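Local atomic coordinates of RNA-dependent RNA polymerase (Qualyub virus, PDB entry 6DX1), a protein that probably acts, through its viral OTU-type cysteine protease domain, as a deubiquitinase that hydrolyses ubiquitin conjugates. Residues F29-T35 / F151-I157; N40-V46 / W57-K61; E74-V78 / E105-K109. Residue numbers count along the deposited sequence, not the author numbering.

Contact 1. Residues F29-T35 / F151-I157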
# COMPACT_ATOMS: atom_id res chain seq x y z
N PHE A 29 -3.16 4.52 -17.76
CA PHE A 29 -3.76 5.23 -16.65
C PHE A 29 -2.77 5.88 -15.70
O PHE A 29 -3.18 6.73 -14.90
CB PHE A 29 -4.64 4.29 -15.81
CG PHE A 29 -5.77 3.69 -16.58
CD1 PHE A 29 -6.94 4.41 -16.76
CD2 PHE A 29 -5.66 2.44 -17.15
CE1 PHE A 29 -7.99 3.87 -17.49
CE2 PHE A 29 -6.71 1.89 -17.87
CZ PHE A 29 -7.87 2.62 -18.05
N PHE A 30 -1.50 5.51 -15.76
CA PHE A 30 -0.52 5.92 -14.76
C PHE A 30 0.82 6.18 -15.41
O PHE A 30 1.16 5.60 -16.44
CB PHE A 30 -0.26 4.84 -13.70
CG PHE A 30 -1.47 4.40 -12.93
CD1 PHE A 30 -1.95 5.14 -11.86
CD2 PHE A 30 -2.07 3.17 -13.23
CE1 PHE A 30 -3.03 4.68 -11.11
CE2 PHE A 30 -3.15 2.72 -12.49
CZ PHE A 30 -3.63 3.47 -11.43
N ASN A 31 1.63 7.00 -14.73
CA ASN A 31 3.07 7.05 -14.93
C ASN A 31 3.74 6.40 -13.72
O ASN A 31 3.34 6.66 -12.58
CB ASN A 31 3.56 8.49 -15.10
CG ASN A 31 2.97 9.15 -16.34
OD1 ASN A 31 3.01 8.59 -17.42
ND2 ASN A 31 2.41 10.34 -16.16
N LYS A 32 4.75 5.56 -13.97
CA LYS A 32 5.43 4.85 -12.90
C LYS A 32 6.64 5.65 -12.41
O LYS A 32 7.37 6.24 -13.22
CB LYS A 32 5.87 3.46 -13.37
CG LYS A 32 6.60 2.65 -12.31
CD LYS A 32 6.99 1.29 -12.84
CE LYS A 32 8.04 1.41 -13.95
NZ LYS A 32 8.71 0.11 -14.22
N GLU A 33 6.81 5.70 -11.09
CA GLU A 33 8.01 6.26 -10.48
C GLU A 33 8.68 5.17 -9.66
O GLU A 33 8.07 4.63 -8.73
CB GLU A 33 7.68 7.48 -9.62
CG GLU A 33 7.03 8.60 -10.45
CD GLU A 33 6.88 9.91 -9.71
OE1 GLU A 33 7.25 9.99 -8.53
OE2 GLU A 33 6.38 10.88 -10.33
N LEU A 34 9.91 4.84 -10.01
CA LEU A 34 10.61 3.72 -9.39
C LEU A 34 11.05 4.05 -7.97
O LEU A 34 11.34 5.21 -7.64
CB LEU A 34 11.84 3.35 -10.22
CG LEU A 34 11.61 2.76 -11.61
CD1 LEU A 34 12.94 2.53 -12.30
CD2 LEU A 34 10.84 1.45 -11.49
N THR A 35 11.09 3.02 -7.13
CA THR A 35 11.67 3.12 -5.79
C THR A 35 12.95 2.29 -5.75
O THR A 35 13.14 1.38 -6.56
CB THR A 35 10.71 2.60 -4.72
OG1 THR A 35 10.46 1.21 -4.95
CG2 THR A 35 9.39 3.41 -4.73
N PHE A 151 7.60 -2.82 -4.57
CA PHE A 151 6.55 -1.84 -4.86
C PHE A 151 7.16 -0.62 -5.52
O PHE A 151 8.13 -0.05 -5.00
CB PHE A 151 5.84 -1.37 -3.58
CG PHE A 151 5.04 -2.45 -2.88
CD1 PHE A 151 3.72 -2.69 -3.22
CD2 PHE A 151 5.61 -3.17 -1.83
CE1 PHE A 151 2.98 -3.67 -2.55
CE2 PHE A 151 4.88 -4.15 -1.15
CZ PHE A 151 3.56 -4.40 -1.52
N ASP A 152 6.56 -0.19 -6.62
CA ASP A 152 6.84 1.12 -7.21
C ASP A 152 5.60 2.00 -7.08
O ASP A 152 4.51 1.54 -6.75
CB ASP A 152 7.24 0.97 -8.67
CG ASP A 152 8.57 0.24 -8.83
OD1 ASP A 152 8.61 -0.76 -9.58
OD2 ASP A 152 9.56 0.67 -8.20
N PHE A 153 5.78 3.30 -7.33
CA PHE A 153 4.70 4.26 -7.16
C PHE A 153 4.05 4.56 -8.51
O PHE A 153 4.74 4.63 -9.53
CB PHE A 153 5.22 5.55 -6.54
CG PHE A 153 4.18 6.61 -6.36
CD1 PHE A 153 2.98 6.35 -5.70
CD2 PHE A 153 4.42 7.90 -6.82
CE1 PHE A 153 2.03 7.35 -5.52
CE2 PHE A 153 3.47 8.91 -6.64
CZ PHE A 153 2.27 8.63 -6.00
N LEU A 154 2.74 4.71 -8.52
CA LEU A 154 2.01 5.00 -9.76
C LEU A 154 1.28 6.33 -9.61
O LEU A 154 0.51 6.50 -8.66
CB LEU A 154 1.01 3.88 -10.07
CG LEU A 154 1.60 2.52 -10.45
CD1 LEU A 154 0.46 1.50 -10.46
CD2 LEU A 154 2.28 2.56 -11.79
N VAL A 155 1.51 7.25 -10.54
CA VAL A 155 0.84 8.55 -10.54
C VAL A 155 -0.27 8.53 -11.60
O VAL A 155 0.04 8.32 -12.78
CB VAL A 155 1.82 9.70 -10.84
CG1 VAL A 155 1.11 11.03 -10.65
CG2 VAL A 155 3.06 9.61 -9.97
N PRO A 156 -1.52 8.76 -11.22
CA PRO A 156 -2.59 8.78 -12.23
C PRO A 156 -2.36 9.89 -13.25
O PRO A 156 -1.97 11.01 -12.90
CB PRO A 156 -3.85 9.03 -11.40
CG PRO A 156 -3.49 8.59 -10.02
CD PRO A 156 -2.04 8.92 -9.86
N ILE A 157 -2.60 9.56 -14.51
CA ILE A 157 -2.57 10.51 -15.60
C ILE A 157 -3.79 11.41 -15.49
O ILE A 157 -4.90 10.91 -15.27
CB ILE A 157 -2.52 9.80 -16.96
CG1 ILE A 157 -1.20 9.05 -17.13
CG2 ILE A 157 -2.73 10.81 -18.09
CD1 ILE A 157 -1.19 8.14 -18.34
O HOH W 1 -5.59 8.12 -15.16
O HOH W 2 8.95 -1.67 -11.93
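Strands 30-33 and 151-156 run antiparallel, axes 4.4 Å apart at closest approach, and the backbone groups of N31 and E33 facing V155 and F153 are all paired. N31 and V155 bond in both directions, N31 N to V155 O and V155 N to N31 O both at 2.8 Å. E33 and F153 repeat this: E33 N to F153 O (2.8 Å), F153 N to E33 O (3.0 Å). At the F29 end, I157 N donates to F29 O (2.9 Å), an acceptor shared with water 1, which also donates to I157 O. At the other end T35 bonds twice: T35 N to D152 OD2 (3.0 Å) and T35 OG1 to F151 O (2.6 Å). D152 OD2 also pairs with H150 NE2, while D152 OD1 takes water 2 (2.5 Å), itself bound to K32 NZ; K32 salt-bridges D123. On the face carrying K32 and L154, L154 CD1 makes a CH-pi contact with the F30 ring, 4.2 Å from its centroid. Strand 151-156 also bonds to strand 140-146; 30-33 is outermost in the mixed sheet within this chain. The H150-D152 pair, close to C41, is consistent with the His-Asp part of an OTU cysteine protease triad.

Contact 2. Residues N40-V46 / W57-K61; sequences NCFFRAV and WIEVK
Residues 41-46 form the first turns of helix 41-51, with N40 at the N-cap position but making no side-chain cap; R44 N to N40 O (2.9 Å) and A45 N to C41 O (2.9 Å) start the helical bonding. Residues 57-61 open helix 57-70, with K61 N to W57 O at 3.1 Å. The two short axes cross steeply, at 102°, and approach to 8.1 Å. The backbones come nearest at R44 and W57, CA to CA 4.8 Å. W57 (chi1 86°, chi2 89°) presents one indole face to the first helix. R44 (m, t, t, chi4 -76°) lays its guanidinium over the six-membered ring, CZ 4.1 Å from the centroid, a cation-pi contact; N40 CB makes a CH-pi contact 4.0 Å from the five-membered centroid. F43 (m) points toward the second helix: its CB meets W57 CB at 3.8 Å, its CD1 meets V60 CG1 at 3.7 Å, and K61 CG makes a CH-pi contact 3.5 Å from its ring centroid. V46 CG1 to V60 CG1, 3.8 Å, extends the apolar patch. Water 4 accepts from W57 NE1 (3.0 Å) and donates weakly to N40 OD1 (3.4 Å); water 3 lies 2.8 Å from N40 OD1 and, weakly bonded, 3.3 Å from K61 NZ. R44 pairs with D38 and Q54, K61 with S92. N40-C41 at a helix start matches the OTU cysteine box, making C41, turned away here, the probable nucleophile. Without direct hydrogen bonds, apolar, CH-pi and cation-pi contacts hold the helices, polar ends being satisfied outside or by water.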
# COMPACT_ATOMS: atom_id res chain seq x y z
N ASN A 40 12.75 -1.60 1.87
CA ASN A 40 11.93 -0.48 2.30
C ASN A 40 11.04 0.04 1.19
O ASN A 40 10.41 1.09 1.36
CB ASN A 40 12.82 0.64 2.84
CG ASN A 40 13.52 0.24 4.12
OD1 ASN A 40 12.86 -0.13 5.09
ND2 ASN A 40 14.84 0.29 4.13
N CYS A 41 10.95 -0.68 0.07
CA CYS A 41 10.31 -0.13 -1.13
C CYS A 41 8.85 0.29 -0.89
O CYS A 41 8.40 1.27 -1.48
CB CYS A 41 10.40 -1.14 -2.27
SG CYS A 41 9.70 -2.76 -1.86
N PHE A 42 8.09 -0.46 -0.08
CA PHE A 42 6.72 -0.04 0.21
C PHE A 42 6.69 1.37 0.81
O PHE A 42 5.96 2.25 0.33
CB PHE A 42 6.03 -1.03 1.18
CG PHE A 42 4.71 -0.51 1.69
CD1 PHE A 42 3.54 -0.76 0.98
CD2 PHE A 42 4.64 0.27 2.83
CE1 PHE A 42 2.32 -0.25 1.42
CE2 PHE A 42 3.43 0.79 3.27
CZ PHE A 42 2.26 0.53 2.56
N PHE A 43 7.51 1.59 1.83
CA PHE A 43 7.56 2.89 2.48
C PHE A 43 8.14 3.96 1.57
O PHE A 43 7.78 5.14 1.68
CB PHE A 43 8.39 2.77 3.76
CG PHE A 43 7.81 1.80 4.76
CD1 PHE A 43 6.66 2.13 5.46
CD2 PHE A 43 8.40 0.56 4.98
CE1 PHE A 43 6.11 1.25 6.38
CE2 PHE A 43 7.86 -0.33 5.90
CZ PHE A 43 6.71 0.01 6.60
N ARG A 44 9.06 3.57 0.67
CA ARG A 44 9.60 4.51 -0.30
C ARG A 44 8.52 4.98 -1.27
O ARG A 44 8.48 6.16 -1.64
CB ARG A 44 10.74 3.85 -1.09
CG ARG A 44 11.98 3.61 -0.26
CD ARG A 44 13.00 2.79 -1.04
NE ARG A 44 14.18 2.63 -0.19
CZ ARG A 44 15.06 3.60 0.02
NH1 ARG A 44 14.93 4.77 -0.59
NH2 ARG A 44 16.09 3.38 0.83
N ALA A 45 7.64 4.07 -1.68
CA ALA A 45 6.56 4.44 -2.59
C ALA A 45 5.59 5.39 -1.92
O ALA A 45 5.18 6.39 -2.51
CB ALA A 45 5.84 3.18 -3.09
N VAL A 46 5.21 5.10 -0.67
CA VAL A 46 4.31 6.00 0.04
C VAL A 46 4.98 7.33 0.31
O VAL A 46 4.35 8.40 0.20
CB VAL A 46 3.80 5.34 1.34
CG1 VAL A 46 2.91 6.33 2.12
CG2 VAL A 46 3.04 4.05 1.01
N TRP A 57 11.16 7.72 3.63
CA TRP A 57 10.53 6.45 3.98
C TRP A 57 10.53 6.18 5.48
O TRP A 57 9.61 5.53 5.99
CB TRP A 57 11.19 5.29 3.21
CG TRP A 57 12.39 4.73 3.89
CD1 TRP A 57 12.42 3.72 4.82
CD2 TRP A 57 13.74 5.14 3.71
NE1 TRP A 57 13.71 3.50 5.23
CE2 TRP A 57 14.54 4.35 4.55
CE3 TRP A 57 14.35 6.11 2.90
CZ2 TRP A 57 15.93 4.50 4.63
CZ3 TRP A 57 15.73 6.26 2.98
CH2 TRP A 57 16.50 5.46 3.84
N ILE A 58 11.55 6.66 6.23
CA ILE A 58 11.57 6.44 7.67
C ILE A 58 10.39 7.15 8.34
O ILE A 58 9.79 6.63 9.29
CB ILE A 58 12.91 6.90 8.28
CG1 ILE A 58 14.03 6.00 7.78
CG2 ILE A 58 12.83 6.85 9.82
CD1 ILE A 58 13.99 4.62 8.36
N GLU A 59 10.07 8.36 7.87
CA GLU A 59 8.92 9.06 8.45
C GLU A 59 7.63 8.29 8.23
O GLU A 59 6.72 8.35 9.07
CB GLU A 59 8.80 10.46 7.86
CG GLU A 59 9.91 11.41 8.30
CD GLU A 59 10.20 11.37 9.79
OE1 GLU A 59 11.40 11.44 10.16
OE2 GLU A 59 9.24 11.25 10.60
N VAL A 60 7.52 7.57 7.11
CA VAL A 60 6.33 6.75 6.90
C VAL A 60 6.31 5.59 7.90
O VAL A 60 5.27 5.28 8.48
CB VAL A 60 6.25 6.24 5.45
CG1 VAL A 60 4.96 5.44 5.23
CG2 VAL A 60 6.32 7.40 4.47
N LYS A 61 7.46 4.94 8.11
CA LYS A 61 7.52 3.89 9.12
C LYS A 61 7.14 4.44 10.49
O LYS A 61 6.38 3.81 11.23
CB LYS A 61 8.92 3.25 9.17
CG LYS A 61 9.34 2.64 7.84
CD LYS A 61 10.62 1.80 7.96
CE LYS A 61 10.35 0.49 8.68
NZ LYS A 61 11.56 -0.38 8.70
O HOH W 3 10.72 -1.76 5.85
O HOH W 4 14.71 1.59 7.35

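Contact 3. Residues E74-V78 / E105-K109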
# COMPACT_ATOMS: atom_id res chain seq x y z
N GLU A 74 -8.64 0.26 16.04
CA GLU A 74 -9.20 0.33 14.70
C GLU A 74 -8.46 -0.54 13.69
O GLU A 74 -8.68 -0.38 12.49
CB GLU A 74 -9.21 1.77 14.18
CG GLU A 74 -9.64 2.84 15.18
CD GLU A 74 -9.41 4.25 14.65
OE1 GLU A 74 -9.14 4.41 13.44
OE2 GLU A 74 -9.48 5.20 15.45
N LEU A 75 -7.58 -1.44 14.13
CA LEU A 75 -6.64 -2.12 13.23
C LEU A 75 -6.76 -3.64 13.30
O LEU A 75 -5.78 -4.34 13.60
CB LEU A 75 -5.21 -1.68 13.55
CG LEU A 75 -4.92 -0.19 13.34
CD1 LEU A 75 -3.56 0.15 13.93
CD2 LEU A 75 -4.98 0.18 11.86
N PRO A 76 -7.93 -4.20 12.97
CA PRO A 76 -8.09 -5.67 13.08
C PRO A 76 -7.16 -6.46 12.18
O PRO A 76 -6.82 -7.60 12.51
CB PRO A 76 -9.55 -5.90 12.66
CG PRO A 76 -10.19 -4.57 12.55
CD PRO A 76 -9.13 -3.54 12.44
N GLY A 77 -6.78 -5.92 11.02
CA GLY A 77 -5.83 -6.63 10.19
C GLY A 77 -4.47 -6.75 10.85
O GLY A 77 -3.86 -7.83 10.84
N VAL A 78 -3.99 -5.66 11.45
CA VAL A 78 -2.73 -5.67 12.19
C VAL A 78 -2.80 -6.68 13.32
O VAL A 78 -1.81 -7.36 13.62
CB VAL A 78 -2.41 -4.26 12.71
CG1 VAL A 78 -1.11 -4.26 13.53
CG2 VAL A 78 -2.32 -3.24 11.57
N GLU A 105 -3.26 -1.16 5.47
CA GLU A 105 -4.39 -0.94 6.37
C GLU A 105 -4.16 0.28 7.25
O GLU A 105 -5.03 1.16 7.36
CB GLU A 105 -4.64 -2.17 7.24
CG GLU A 105 -5.79 -1.94 8.25
CD GLU A 105 -5.91 -3.02 9.31
OE1 GLU A 105 -6.94 -3.05 10.01
OE2 GLU A 105 -5.00 -3.86 9.42
N ILE A 106 -2.98 0.36 7.88
CA ILE A 106 -2.70 1.46 8.81
C ILE A 106 -2.79 2.79 8.08
O ILE A 106 -3.41 3.75 8.57
CB ILE A 106 -1.31 1.28 9.45
CG1 ILE A 106 -1.29 0.07 10.39
CG2 ILE A 106 -0.91 2.55 10.21
CD1 ILE A 106 0.12 -0.29 10.87
N LEU A 107 -2.15 2.89 6.91
CA LEU A 107 -2.12 4.18 6.23
C LEU A 107 -3.49 4.58 5.69
O LEU A 107 -3.83 5.77 5.69
CB LEU A 107 -1.08 4.15 5.11
CG LEU A 107 0.34 4.14 5.67
CD1 LEU A 107 1.31 3.61 4.63
CD2 LEU A 107 0.73 5.54 6.12
N SER A 108 -4.28 3.61 5.20
CA SER A 108 -5.62 3.96 4.73
C SER A 108 -6.44 4.61 5.83
O SER A 108 -7.24 5.53 5.57
CB SER A 108 -6.32 2.71 4.17
OG SER A 108 -6.69 1.82 5.20
N LYS A 109 -6.25 4.16 7.07
CA LYS A 109 -7.03 4.66 8.20
C LYS A 109 -6.43 5.91 8.82
O LYS A 109 -7.18 6.77 9.30
CB LYS A 109 -7.18 3.54 9.24
CG LYS A 109 -8.00 2.37 8.68
CD LYS A 109 -8.04 1.14 9.58
CE LYS A 109 -9.04 0.12 9.03
NZ LYS A 109 -9.05 -1.15 9.84
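The E105 side chain, extended (chi1 and chi2 both t), lays its carboxylate against the backbone of L75-V78. OE1 accepts from G77 N at 3.0 Å, and OE2 receives a weak, bent bond from V78 N at 2.9 Å. P76 N has no hydrogen to offer, so its 3.3 Å approach to E105 OE1 is mere proximity. G77 CA comes within 3.0 Å of E105 OE2; a CB at this position would stand only 2.3 Å from that oxygen, a clash that the glycine avoids. One turn further along the same helix, K109 stretches out nearly straight (m, t, t, t) beside E105. Its NZ donates to E74 O at 2.8 Å and forms a salt bridge with E105 OE1, also at 2.8 Å, while D15 supplies a second acidic partner. In the OTU fold of this chain, the contact ties the short, weakly bonded helix around 76-79, reached by a loop from helix 57-70, to helix 101-111. The acid thus takes up the N-H groups of G77 and V78, and the lysine takes the carbonyl of E74, earlier in the same segment. Beneath the polar network lies an apolar layer: V78 CG2 packs on I106 CG1 at 3.7 Å, L75 CD2 reaches the same I106 atom at 4.0 Å, and L75 CD2 also touches the aliphatic K109 CD at 3.9 Å. F67 of helix 57-70 adjoins I106, K109 and E74, and the polar end of E74 bonds to N71. On the side of helix 101-111 away from residues 74-78, L107 packs against F42 and V46.

Contact 1 pairs an early strand with the last one, and contacts 2 and 3 are both nested within the loop it closes, coming one after the other along the chain. Centres of contacts 1 and 2 lie about 15 Å apart, those of 2 and 3 about 16 Å, and those of 1 and 3 about 23 Å, on opposite sides of the chain's centre. Helix 41-51, which follows strand 30-33, links the first two: F151 N lies 3.4 Å from C41 SG. Contact 2 meets contact 3 through L107 CD1, 3.8 Å from F42 CE2. Contacts 1 and 2 thus meet at the probable nucleophile C41, while contact 3 lies farther off in the helical layer.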